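Side-chain contacts in stage II sporulation E family protein (Thermanaerovibrio acidaminovorans, PDB 3RNR), which is of unknown function but probably acts as a metal-dependent protein phosphatase of the PP2C family: residues G25-Q30 against H58-Q63; G44-A49 against M74-V79; L86-A89 against R95-L98; V91-V96 against G166-L171; Y97-G102 against Q191-Q196. All coordinates share one frame; numbering follows the deposited sequence.

Interaction 1 of 5, residues G25-Q30 against H58-Q63; sequences GDEAAQ and HRWASQ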
# COMPACT_ATOMS: atom_id res chain seq x y z
N GLY B 25 -6.53 19.25 3.97
CA GLY B 25 -7.04 18.01 3.41
C GLY B 25 -5.98 16.92 3.25
O GLY B 25 -6.24 15.75 3.53
N ASP B 26 -4.79 17.30 2.81
CA ASP B 26 -3.73 16.32 2.61
C ASP B 26 -3.27 15.69 3.92
O ASP B 26 -2.98 14.50 3.97
CB ASP B 26 -2.54 16.96 1.88
CG ASP B 26 -2.72 16.99 0.37
OD1 ASP B 26 -3.83 16.63 -0.12
OD2 ASP B 26 -1.77 17.37 -0.34
N GLU B 27 -3.19 16.48 4.98
CA GLU B 27 -2.84 15.96 6.30
C GLU B 27 -3.93 15.04 6.85
O GLU B 27 -3.62 14.05 7.50
CB GLU B 27 -2.57 17.11 7.28
CG GLU B 27 -1.32 17.90 6.93
CD GLU B 27 -1.11 19.09 7.86
OE1 GLU B 27 -0.70 18.87 9.02
OE2 GLU B 27 -1.37 20.24 7.45
N ALA B 28 -5.20 15.38 6.63
CA ALA B 28 -6.28 14.47 7.00
C ALA B 28 -6.17 13.14 6.25
O ALA B 28 -6.33 12.06 6.83
CB ALA B 28 -7.64 15.10 6.70
N ALA B 29 -5.94 13.23 4.94
CA ALA B 29 -5.82 12.05 4.10
C ALA B 29 -4.65 11.18 4.57
O ALA B 29 -4.77 9.96 4.57
CB ALA B 29 -5.64 12.44 2.64
N GLN B 30 -3.55 11.80 4.99
CA GLN B 30 -2.41 11.02 5.48
C GLN B 30 -2.78 10.18 6.69
O GLN B 30 -2.37 9.02 6.80
CB GLN B 30 -1.22 11.92 5.82
CG GLN B 30 -0.56 12.49 4.58
CD GLN B 30 0.30 13.68 4.88
OE1 GLN B 30 0.47 14.08 6.04
NE2 GLN B 30 0.86 14.28 3.84
N HIS B 58 -10.27 12.10 13.48
CA HIS B 58 -11.07 12.76 14.51
C HIS B 58 -10.18 13.25 15.67
O HIS B 58 -10.32 14.39 16.15
CB HIS B 58 -12.13 11.78 15.03
CG HIS B 58 -13.20 12.41 15.87
ND1 HIS B 58 -12.97 12.85 17.16
CD2 HIS B 58 -14.52 12.64 15.63
CE1 HIS B 58 -14.09 13.34 17.67
NE2 HIS B 58 -15.05 13.22 16.76
N ARG B 59 -9.28 12.39 16.11
CA ARG B 59 -8.36 12.66 17.21
C ARG B 59 -7.43 13.83 16.86
O ARG B 59 -7.31 14.81 17.60
CB ARG B 59 -7.58 11.37 17.50
CG ARG B 59 -6.74 11.30 18.78
CD ARG B 59 -6.41 9.82 19.12
NE ARG B 59 -5.90 9.04 17.97
CZ ARG B 59 -6.35 7.83 17.60
NH1 ARG B 59 -7.32 7.24 18.29
NH2 ARG B 59 -5.82 7.21 16.55
N TRP B 60 -6.77 13.71 15.70
CA TRP B 60 -5.91 14.77 15.18
C TRP B 60 -6.63 16.11 14.95
O TRP B 60 -6.12 17.17 15.33
CB TRP B 60 -5.27 14.28 13.87
CG TRP B 60 -4.63 15.35 13.05
CD1 TRP B 60 -3.41 15.93 13.27
CD2 TRP B 60 -5.15 15.95 11.86
NE1 TRP B 60 -3.15 16.87 12.29
CE2 TRP B 60 -4.21 16.90 11.41
CE3 TRP B 60 -6.33 15.78 11.12
CZ2 TRP B 60 -4.41 17.68 10.28
CZ3 TRP B 60 -6.53 16.55 10.00
CH2 TRP B 60 -5.57 17.49 9.58
N ALA B 61 -7.81 16.07 14.34
CA ALA B 61 -8.59 17.28 14.09
C ALA B 61 -8.98 17.99 15.40
O ALA B 61 -8.87 19.21 15.51
CB ALA B 61 -9.84 16.95 13.27
N SER B 62 -9.41 17.21 16.38
CA SER B 62 -9.79 17.75 17.67
C SER B 62 -8.65 18.56 18.30
O SER B 62 -8.81 19.73 18.64
CB SER B 62 -10.23 16.63 18.61
OG SER B 62 -11.43 16.03 18.15
N GLN B 63 -7.49 17.92 18.44
CA GLN B 63 -6.33 18.59 18.98
C GLN B 63 -5.95 19.84 18.21
O GLN B 63 -5.42 20.79 18.78
CB GLN B 63 -5.14 17.65 19.00
CG GLN B 63 -5.29 16.53 19.97
CD GLN B 63 -4.04 15.71 20.07
OE1 GLN B 63 -4.06 14.58 20.55
NE2 GLN B 63 -2.93 16.28 19.61
O HOH W 1 -0.22 18.16 12.37
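The apolar part of this contact belongs to the indole of Trp60, whose six-membered ring rests on the first turn of helix 25-41. CZ2 of Trp60 lies 3.6 Å from CB of Glu27, and CZ3 of Trp60 lies 3.8 Å from CB of Ala28. Between these two, CH2 of Trp60 comes obliquely to 3.6 Å from Ala28 N, while the carbonyl oxygen of Glu27 stands over one face of the ring. Trp60 turns CG anti to its backbone N (chi1 166°), and the ring thereby spans two helices whose nearest CA atoms, those of Ala28 and Ala61, are 8.0 Å apart.

The polar part runs through water. Glu27 crosses the indole at about a right angle, its carboxylate plane turned 58° from the ring. A water in the indole plane accepts from NE1 of Trp60 at 3.2 Å and gives a weak bond of 3.5 Å to OE1 of Glu27. That same carboxylate forms a salt bridge with Arg24, and Arg31 adds a cation-pi contact to the indole.

Helices 25-41 and 46-63 are thus joined here mainly by packing around one aromatic ring, with a water as a minor polar link. The glutamate offers its methylene to that ring; its charge is probably balanced chiefly by Arg24, and OE1 also meets a glycerol, probably from the crystallisation liquor.

Interaction 2 of 5, residues G44-A49 against M74-V79; sequences GSPLDA and MAVAAV
Pro46 and Val76 meet where the first turn of helix 46-63 comes down on strand 72-80, and the pyrrolidine ring of the proline can be followed atom by atom along the strand. CB of Pro46 sits above Val76, 3.7 Å from the carbonyl O of that valine and 3.8 Å from its CG1. Val76 holds CG1 between its backbone N and carbonyl carbon (chi1 48°), which lifts this methyl to the helix, where it also comes within 3.6 Å of Pro46 O. The other methyl, CG2 of Val76, is 4.0 Å from CB of Pro46, so the valine receives the proline with both branches.

One atom further on, CG of Pro46 has moved along the strand and lies on backbone: it is 3.9 Å from CA of Ala77 and 3.7 Å from Ala78 N. This is the helix-on-sheet layer of the PP2C sandwich. In it the alternation of an extended strand turns Val76 and Ala78 to the helix and Ala77 to the other side, where it touches Trp88. Helix 25-41 continues the same cover, with Leu40 against Val76.

CD of Pro46 completes the ring 4.1 Å from CB of Ala78. Being a proline in the first turn, the residue has no N-H to leave without an acceptor. Just before it Ser45 is the N-cap, its OG accepting from Asp48 N at 3.1 Å in a nearly straight bond (171°).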
# COMPACT_ATOMS: atom_id res chain seq x y z
N GLY B 44 -7.14 -6.94 9.17
CA GLY B 44 -8.44 -6.39 9.52
C GLY B 44 -9.35 -6.22 8.32
O GLY B 44 -8.93 -6.33 7.16
N SER B 45 -10.63 -5.95 8.59
CA SER B 45 -11.62 -5.79 7.54
C SER B 45 -11.62 -4.35 7.02
O SER B 45 -11.13 -3.44 7.69
CB SER B 45 -13.00 -6.13 8.08
OG SER B 45 -13.40 -5.13 8.99
N PRO B 46 -12.18 -4.15 5.83
CA PRO B 46 -12.33 -2.78 5.32
C PRO B 46 -13.09 -1.88 6.29
O PRO B 46 -12.73 -0.72 6.46
CB PRO B 46 -13.12 -2.98 4.02
CG PRO B 46 -12.62 -4.35 3.53
CD PRO B 46 -12.51 -5.17 4.81
N LEU B 47 -14.15 -2.39 6.92
CA LEU B 47 -14.89 -1.59 7.89
C LEU B 47 -14.02 -1.17 9.09
O LEU B 47 -14.07 -0.03 9.53
CB LEU B 47 -16.13 -2.34 8.38
CG LEU B 47 -16.94 -1.67 9.50
CD1 LEU B 47 -17.46 -0.29 9.06
CD2 LEU B 47 -18.11 -2.58 9.89
N ASP B 48 -13.26 -2.12 9.65
CA ASP B 48 -12.33 -1.78 10.72
C ASP B 48 -11.32 -0.74 10.27
O ASP B 48 -10.92 0.14 11.04
CB ASP B 48 -11.59 -3.03 11.19
CG ASP B 48 -12.48 -3.99 11.95
OD1 ASP B 48 -13.48 -3.55 12.56
OD2 ASP B 48 -12.18 -5.19 11.94
N ALA B 49 -10.89 -0.84 9.02
CA ALA B 49 -9.92 0.12 8.49
C ALA B 49 -10.54 1.52 8.42
O ALA B 49 -9.91 2.51 8.78
CB ALA B 49 -9.41 -0.33 7.12
N MSE B 74 -12.86 8.07 1.40
CA MSE B 74 -12.04 6.90 1.09
C MSE B 74 -12.90 5.72 0.66
O MSE B 74 -14.09 5.68 0.94
CB MSE B 74 -11.21 6.52 2.33
CG MSE B 74 -12.05 6.01 3.49
SE MSE B 74 -10.95 5.56 5.04
CE MSE B 74 -10.00 4.04 4.28
N ALA B 75 -12.28 4.76 -0.02
CA ALA B 75 -12.93 3.50 -0.29
C ALA B 75 -11.88 2.42 -0.12
O ALA B 75 -10.72 2.62 -0.47
CB ALA B 75 -13.50 3.47 -1.71
N VAL B 76 -12.29 1.28 0.43
CA VAL B 76 -11.34 0.22 0.75
C VAL B 76 -11.98 -1.15 0.50
O VAL B 76 -13.18 -1.34 0.70
CB VAL B 76 -10.84 0.35 2.20
CG1 VAL B 76 -12.00 0.56 3.15
CG2 VAL B 76 -10.03 -0.87 2.61
N ALA B 77 -11.18 -2.11 0.05
CA ALA B 77 -11.69 -3.45 -0.15
C ALA B 77 -10.59 -4.46 0.16
O ALA B 77 -9.40 -4.13 0.14
CB ALA B 77 -12.21 -3.62 -1.57
N ALA B 78 -10.99 -5.68 0.51
CA ALA B 78 -10.00 -6.71 0.79
C ALA B 78 -10.55 -8.03 0.29
O ALA B 78 -11.74 -8.30 0.45
CB ALA B 78 -9.73 -6.79 2.27
N VAL B 79 -9.69 -8.84 -0.32
CA VAL B 79 -10.10 -10.15 -0.77
C VAL B 79 -9.38 -11.19 0.08
O VAL B 79 -8.17 -11.15 0.22
CB VAL B 79 -9.72 -10.37 -2.24
CG1 VAL B 79 -10.02 -11.82 -2.67
CG2 VAL B 79 -10.47 -9.37 -3.12

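Interaction 3 of 5, residues L86-A89 against R95-L98; sequences LEWA and RVYL
Trp88 and Val96 face each other between the two beta sheets of a sandwich, where the chain leaves strand 85-91 of one sheet and returns along strand 95-100 of the other. The short strand segments run nearly antiparallel, at 161°, with their axes 8.2 Å apart; the link between them is made by side chains. CG1 of Val96 is 3.8 Å from CB of Trp88 and equally far from its CG, at the root of the indole, while CG2 of Val96 reaches the benzo part, 3.9 Å from CE3 of Trp88. With chi1 at 56° the indole of Trp88 is folded in over its own main chain, which brings the ring system alongside both valine methyls.

A second, smaller apolar pair lies further along: CD2 of Leu86 touches CD1 of Leu98 at 4.0 Å, the two side chains crossing at a slant. Leu98 starts off to one flank of the contact, and only its end closes on Leu86. Around these residues Ala77 of strand 72-80 and Val160 of strand 159-164 contribute from either sheet, and Leu107 touches the indole.

Such packing of branched and aromatic side chains between two stacked sheets is the core of the beta sandwich that PP2C phosphatases share.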
# COMPACT_ATOMS: atom_id res chain seq x y z
N LEU B 86 -14.79 -11.40 -0.80
CA LEU B 86 -14.55 -9.98 -0.88
C LEU B 86 -15.36 -9.21 0.15
O LEU B 86 -16.55 -9.46 0.33
CB LEU B 86 -14.97 -9.51 -2.27
CG LEU B 86 -15.04 -8.00 -2.52
CD1 LEU B 86 -13.65 -7.39 -2.47
CD2 LEU B 86 -15.69 -7.72 -3.86
N GLU B 87 -14.71 -8.26 0.83
CA GLU B 87 -15.42 -7.27 1.64
C GLU B 87 -14.98 -5.87 1.21
O GLU B 87 -13.90 -5.70 0.64
CB GLU B 87 -15.13 -7.45 3.13
CG GLU B 87 -15.64 -8.78 3.70
CD GLU B 87 -15.63 -8.77 5.21
OE1 GLU B 87 -14.54 -8.66 5.82
OE2 GLU B 87 -16.73 -8.81 5.78
N TRP B 88 -15.80 -4.86 1.49
CA TRP B 88 -15.45 -3.50 1.11
C TRP B 88 -16.15 -2.48 2.00
O TRP B 88 -17.12 -2.82 2.70
CB TRP B 88 -15.77 -3.23 -0.38
CG TRP B 88 -17.22 -3.50 -0.72
CD1 TRP B 88 -17.75 -4.66 -1.21
CD2 TRP B 88 -18.32 -2.58 -0.59
NE1 TRP B 88 -19.11 -4.53 -1.38
CE2 TRP B 88 -19.49 -3.27 -0.99
CE3 TRP B 88 -18.43 -1.26 -0.13
CZ2 TRP B 88 -20.75 -2.67 -0.99
CZ3 TRP B 88 -19.70 -0.66 -0.12
CH2 TRP B 88 -20.84 -1.37 -0.54
N ALA B 89 -15.64 -1.26 2.00
CA ALA B 89 -16.30 -0.18 2.73
C ALA B 89 -15.92 1.16 2.11
O ALA B 89 -14.84 1.29 1.52
CB ALA B 89 -15.94 -0.22 4.21
N ARG B 95 -15.65 5.35 -4.74
CA ARG B 95 -16.57 4.31 -5.20
C ARG B 95 -15.93 2.93 -5.23
O ARG B 95 -14.72 2.80 -5.43
CB ARG B 95 -17.14 4.67 -6.58
CG ARG B 95 -17.89 6.00 -6.60
CD ARG B 95 -18.56 6.30 -7.93
NE ARG B 95 -17.65 6.40 -9.08
CZ ARG B 95 -16.85 7.43 -9.33
NH1 ARG B 95 -16.77 8.45 -8.48
NH2 ARG B 95 -16.10 7.43 -10.42
N VAL B 96 -16.75 1.91 -5.03
CA VAL B 96 -16.31 0.52 -5.09
C VAL B 96 -17.02 -0.22 -6.22
O VAL B 96 -18.25 -0.21 -6.29
CB VAL B 96 -16.59 -0.22 -3.78
CG1 VAL B 96 -15.97 -1.64 -3.82
CG2 VAL B 96 -16.06 0.59 -2.58
N TYR B 97 -16.25 -0.88 -7.09
CA TYR B 97 -16.78 -1.68 -8.20
C TYR B 97 -16.32 -3.13 -8.12
O TYR B 97 -15.16 -3.41 -7.83
CB TYR B 97 -16.30 -1.11 -9.54
CG TYR B 97 -16.86 0.26 -9.82
CD1 TYR B 97 -18.04 0.42 -10.54
CD2 TYR B 97 -16.22 1.40 -9.34
CE1 TYR B 97 -18.57 1.69 -10.79
CE2 TYR B 97 -16.75 2.66 -9.57
CZ TYR B 97 -17.93 2.80 -10.29
OH TYR B 97 -18.43 4.06 -10.52
N LEU B 98 -17.24 -4.05 -8.41
CA LEU B 98 -16.90 -5.45 -8.60
C LEU B 98 -16.39 -5.66 -10.03
O LEU B 98 -17.04 -5.22 -10.98
CB LEU B 98 -18.14 -6.31 -8.39
CG LEU B 98 -17.96 -7.81 -8.61
CD1 LEU B 98 -17.06 -8.38 -7.52
CD2 LEU B 98 -19.34 -8.52 -8.61

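Interaction 4 of 5, residues V91-V96 against G166-L171; sequences VGDCRV and GVYRSL
The hydroxyl of Tyr168 has two partners: it donates to OD1 of Asp93 and is also hydrogen-bonded to OG1 of Thr73. The modelled separation of Tyr168 OH from Asp93 OD1, 2.4 Å, is very short, and its exact value is doubtful. Thr73 has a further, weak bond to the same Asp93 oxygen, and tyrosine, aspartate and threonine close into a small polar cluster.

The two side chains approach from opposite directions. Both take the same first torsion, near +60° (chi1 63° for Asp93 and 56° for Tyr168), and the carboxylate arrives at the edge of the phenol with the two planes 26° apart. Its other oxygen, OD2 of Asp93, is modelled 3.8 Å from CA of Gly166, but it also stands too close to the phenol ring, and its placing is doubtful.

This is the end of the sandwich where the Asp-Gly motifs of the family gather. In PP2C phosphatases such motifs supply metal ligands, and Gly166 here follows Asp165 in one of them. Asp165 forms a salt bridge with Arg95, and Arg169 forms one with Asp17, so both segments are in direct contact with acidic residues that probably belong to a metal site.

Asp93 itself lies in the loop between strands 85-91 and 95-100. Tyr168 sits in the loop that follows strand 159-164, where Gly166 to Arg169 form a type I turn.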
# COMPACT_ATOMS: atom_id res chain seq x y z
N VAL B 91 -16.62 5.75 2.42
CA VAL B 91 -17.24 6.89 3.07
C VAL B 91 -17.03 8.10 2.17
O VAL B 91 -15.89 8.43 1.80
CB VAL B 91 -16.62 7.17 4.46
CG1 VAL B 91 -17.20 8.44 5.07
CG2 VAL B 91 -16.84 5.97 5.41
N GLY B 92 -18.11 8.82 1.88
CA GLY B 92 -18.01 9.92 0.94
C GLY B 92 -18.29 9.54 -0.50
O GLY B 92 -19.24 8.81 -0.80
N ASP B 93 -17.58 10.19 -1.41
CA ASP B 93 -17.81 10.01 -2.85
C ASP B 93 -16.84 9.06 -3.56
O ASP B 93 -16.86 9.00 -4.78
CB ASP B 93 -17.87 11.36 -3.56
CG ASP B 93 -16.57 12.11 -3.47
OD1 ASP B 93 -15.76 11.72 -2.61
OD2 ASP B 93 -16.35 13.06 -4.25
N CYS B 94 -15.93 8.42 -2.83
CA CYS B 94 -15.13 7.36 -3.45
C CYS B 94 -16.03 6.17 -3.76
O CYS B 94 -17.06 6.00 -3.12
CB CYS B 94 -13.98 6.94 -2.55
SG CYS B 94 -12.74 8.20 -2.32
N ARG B 95 -15.65 5.35 -4.74
CA ARG B 95 -16.57 4.31 -5.20
C ARG B 95 -15.93 2.93 -5.23
O ARG B 95 -14.72 2.80 -5.43
CB ARG B 95 -17.14 4.67 -6.58
CG ARG B 95 -17.89 6.00 -6.60
CD ARG B 95 -18.56 6.30 -7.93
NE ARG B 95 -17.65 6.40 -9.08
CZ ARG B 95 -16.85 7.43 -9.33
NH1 ARG B 95 -16.77 8.45 -8.48
NH2 ARG B 95 -16.10 7.43 -10.42
N VAL B 96 -16.75 1.91 -5.03
CA VAL B 96 -16.31 0.52 -5.09
C VAL B 96 -17.02 -0.22 -6.22
O VAL B 96 -18.25 -0.21 -6.29
CB VAL B 96 -16.59 -0.22 -3.78
CG1 VAL B 96 -15.97 -1.64 -3.82
CG2 VAL B 96 -16.06 0.59 -2.58
N GLY B 166 -13.07 12.80 -7.11
CA GLY B 166 -13.77 14.04 -6.80
C GLY B 166 -13.11 15.30 -7.36
O GLY B 166 -11.89 15.37 -7.49
N VAL B 167 -13.91 16.30 -7.70
CA VAL B 167 -13.37 17.52 -8.28
C VAL B 167 -12.53 18.30 -7.25
O VAL B 167 -11.64 19.07 -7.62
CB VAL B 167 -14.51 18.43 -8.82
CG1 VAL B 167 -15.42 18.87 -7.68
CG2 VAL B 167 -13.94 19.63 -9.55
N TYR B 168 -12.82 18.07 -5.97
CA TYR B 168 -12.21 18.78 -4.86
C TYR B 168 -10.75 18.39 -4.59
O TYR B 168 -10.09 18.97 -3.72
CB TYR B 168 -13.04 18.56 -3.58
CG TYR B 168 -13.23 17.10 -3.22
CD1 TYR B 168 -12.21 16.36 -2.63
CD2 TYR B 168 -14.44 16.44 -3.48
CE1 TYR B 168 -12.37 15.01 -2.31
CE2 TYR B 168 -14.61 15.09 -3.17
CZ TYR B 168 -13.58 14.39 -2.58
OH TYR B 168 -13.74 13.06 -2.27
N ARG B 169 -10.25 17.39 -5.31
CA ARG B 169 -8.95 16.80 -5.00
C ARG B 169 -7.74 17.73 -5.18
O ARG B 169 -7.70 18.54 -6.11
CB ARG B 169 -8.75 15.51 -5.81
CG ARG B 169 -9.72 14.41 -5.41
CD ARG B 169 -10.00 13.45 -6.56
NE ARG B 169 -8.85 12.64 -6.93
CZ ARG B 169 -8.43 12.47 -8.18
NH1 ARG B 169 -7.37 11.71 -8.42
NH2 ARG B 169 -9.07 13.06 -9.18
N SER B 170 -6.78 17.61 -4.26
CA SER B 170 -5.50 18.30 -4.39
C SER B 170 -4.74 17.69 -5.59
O SER B 170 -4.88 16.51 -5.87
CB SER B 170 -4.66 18.14 -3.11
OG SER B 170 -4.42 16.76 -2.80
N LEU B 171 -3.95 18.51 -6.27
CA LEU B 171 -3.24 18.06 -7.47
C LEU B 171 -1.95 17.31 -7.13
O LEU B 171 -1.06 17.86 -6.47
CB LEU B 171 -2.96 19.23 -8.41
CG LEU B 171 -4.19 20.08 -8.76
CD1 LEU B 171 -3.85 21.12 -9.82
CD2 LEU B 171 -5.34 19.20 -9.23

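Interaction 5 of 5, residues Y97-G102 against Q191-Q196; sequences YLFKGG and QEVEAQ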
# COMPACT_ATOMS: atom_id res chain seq x y z
N TYR B 97 -16.25 -0.88 -7.09
CA TYR B 97 -16.78 -1.68 -8.20
C TYR B 97 -16.32 -3.13 -8.12
O TYR B 97 -15.16 -3.41 -7.83
CB TYR B 97 -16.30 -1.11 -9.54
CG TYR B 97 -16.86 0.26 -9.82
CD1 TYR B 97 -18.04 0.42 -10.54
CD2 TYR B 97 -16.22 1.40 -9.34
CE1 TYR B 97 -18.57 1.69 -10.79
CE2 TYR B 97 -16.75 2.66 -9.57
CZ TYR B 97 -17.93 2.80 -10.29
OH TYR B 97 -18.43 4.06 -10.52
N LEU B 98 -17.24 -4.05 -8.41
CA LEU B 98 -16.90 -5.45 -8.60
C LEU B 98 -16.39 -5.66 -10.03
O LEU B 98 -17.04 -5.22 -10.98
CB LEU B 98 -18.14 -6.31 -8.39
CG LEU B 98 -17.96 -7.81 -8.61
CD1 LEU B 98 -17.06 -8.38 -7.52
CD2 LEU B 98 -19.34 -8.52 -8.61
N PHE B 99 -15.27 -6.36 -10.20
CA PHE B 99 -14.86 -6.74 -11.54
C PHE B 99 -15.18 -8.22 -11.74
O PHE B 99 -14.56 -9.10 -11.15
CB PHE B 99 -13.37 -6.49 -11.80
CG PHE B 99 -12.92 -6.93 -13.17
CD1 PHE B 99 -13.46 -6.35 -14.31
CD2 PHE B 99 -11.97 -7.93 -13.32
CE1 PHE B 99 -13.06 -6.75 -15.58
CE2 PHE B 99 -11.56 -8.34 -14.59
CZ PHE B 99 -12.10 -7.75 -15.72
N LYS B 100 -16.20 -8.46 -12.56
CA LYS B 100 -16.69 -9.82 -12.80
C LYS B 100 -17.37 -9.87 -14.16
O LYS B 100 -17.94 -8.87 -14.61
CB LYS B 100 -17.65 -10.21 -11.68
CG LYS B 100 -18.35 -11.52 -11.90
CD LYS B 100 -19.08 -11.94 -10.65
CE LYS B 100 -19.74 -13.30 -10.84
NZ LYS B 100 -20.35 -13.77 -9.57
N GLY B 101 -17.30 -11.03 -14.81
CA GLY B 101 -17.91 -11.19 -16.12
C GLY B 101 -17.46 -10.13 -17.12
O GLY B 101 -18.24 -9.70 -17.97
N GLY B 102 -16.20 -9.72 -17.01
CA GLY B 102 -15.63 -8.74 -17.92
C GLY B 102 -16.15 -7.32 -17.75
O GLY B 102 -15.83 -6.44 -18.55
N GLN B 191 -6.67 -3.07 -19.26
CA GLN B 191 -7.46 -2.91 -20.47
C GLN B 191 -8.74 -3.72 -20.34
O GLN B 191 -9.82 -3.24 -20.70
CB GLN B 191 -6.67 -3.38 -21.70
CG GLN B 191 -5.40 -2.60 -21.97
CD GLN B 191 -4.66 -3.10 -23.20
OE1 GLN B 191 -5.27 -3.63 -24.13
NE2 GLN B 191 -3.35 -2.92 -23.21
N GLU B 192 -8.62 -4.94 -19.81
CA GLU B 192 -9.77 -5.83 -19.66
C GLU B 192 -10.79 -5.18 -18.76
O GLU B 192 -11.98 -5.12 -19.06
CB GLU B 192 -9.33 -7.18 -19.07
CG GLU B 192 -10.47 -8.14 -18.81
CD GLU B 192 -11.24 -8.49 -20.07
OE1 GLU B 192 -10.61 -8.60 -21.14
OE2 GLU B 192 -12.48 -8.65 -19.99
N VAL B 193 -10.29 -4.68 -17.63
CA VAL B 193 -11.08 -3.93 -16.68
C VAL B 193 -11.83 -2.78 -17.34
O VAL B 193 -13.03 -2.61 -17.10
CB VAL B 193 -10.20 -3.38 -15.54
CG1 VAL B 193 -10.96 -2.35 -14.75
CG2 VAL B 193 -9.73 -4.50 -14.64
N GLU B 194 -11.14 -1.99 -18.15
CA GLU B 194 -11.71 -0.74 -18.66
C GLU B 194 -11.80 -0.56 -20.18
O GLU B 194 -10.79 -0.37 -20.86
CB GLU B 194 -10.96 0.46 -18.04
CG GLU B 194 -9.47 0.22 -17.76
CD GLU B 194 -8.59 1.48 -17.87
OE1 GLU B 194 -8.66 2.37 -16.99
OE2 GLU B 194 -7.81 1.58 -18.84
N ALA B 195 -13.03 -0.56 -20.70
CA ALA B 195 -13.33 -0.18 -22.09
C ALA B 195 -13.67 1.31 -22.14
O ALA B 195 -13.42 2.03 -21.18
CB ALA B 195 -14.48 -1.03 -22.64
N GLN B 196 -14.22 1.77 -23.26
CA GLN B 196 -14.59 3.18 -23.40
C GLN B 196 -15.59 3.63 -22.32
O GLN B 196 -15.82 4.82 -22.13
CB GLN B 196 -15.20 3.44 -24.78
CG GLN B 196 -16.56 2.80 -24.98
CD GLN B 196 -17.18 3.11 -26.33
OE1 GLN B 196 -16.48 3.21 -27.34
NE2 GLN B 196 -18.50 3.26 -26.36
O HOH W 2 -14.77 -4.23 -19.17
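Phe99 offers one face of its ring to a methyl of Val193, near the C-terminal end of helix 186-193. CG2 of Val193 stands 4.0 Å from the Phe99 ring centroid and only 4° off the normal, a CH-pi contact centred on the face. Helix 186-193 here covers strands 95-100 and 103-106 at one margin of the mixed sheet in the PP2C sandwich, and Leu104 of the second strand touches both Phe99 and Val193.

On the same face, out toward CE1 of Phe99, CA of Val193 comes to 3.6 Å; at the edge, CZ of Phe99 is 3.5 Å from CG of Glu192. A fully extended first torsion (chi1 178°) carries the phenyl ring from the strand to the helix. Glu192 crosses it at about a right angle; its chain bends at chi2 (60°), bringing the carboxylate beside the turn after the strand, where OE2 of Glu192 lies 3.8 Å from CA of Gly102.

Water joins the two backbones beyond the ring: one molecule lies between Gly102 O, at a short 2.5 Å, and Glu192 O, at 2.9 Å.

Together the five contacts sample the layers of one alpha-beta-beta-alpha sandwich. Interactions 1 and 2 share helix 46-63, their centres about 19 Å apart, and their segments alternate along the chain. Interactions 2 and 3, centres about 8 Å apart, lie on neighbouring strands 72-80 and 85-91, joined by backbone hydrogen bonds, so cover helix, first sheet and second sheet follow in turn. Strand 95-100 then runs through interactions 3, 4 and 5, the centres of the last two about 20 Å apart. Interaction 4 touches interaction 1 through Asp26 and Ser170, while interactions 1 and 5, centres about 34 Å apart, stand on opposite sides of the chain's centre. A single strand thus connects the probable metal-site end to the far helix.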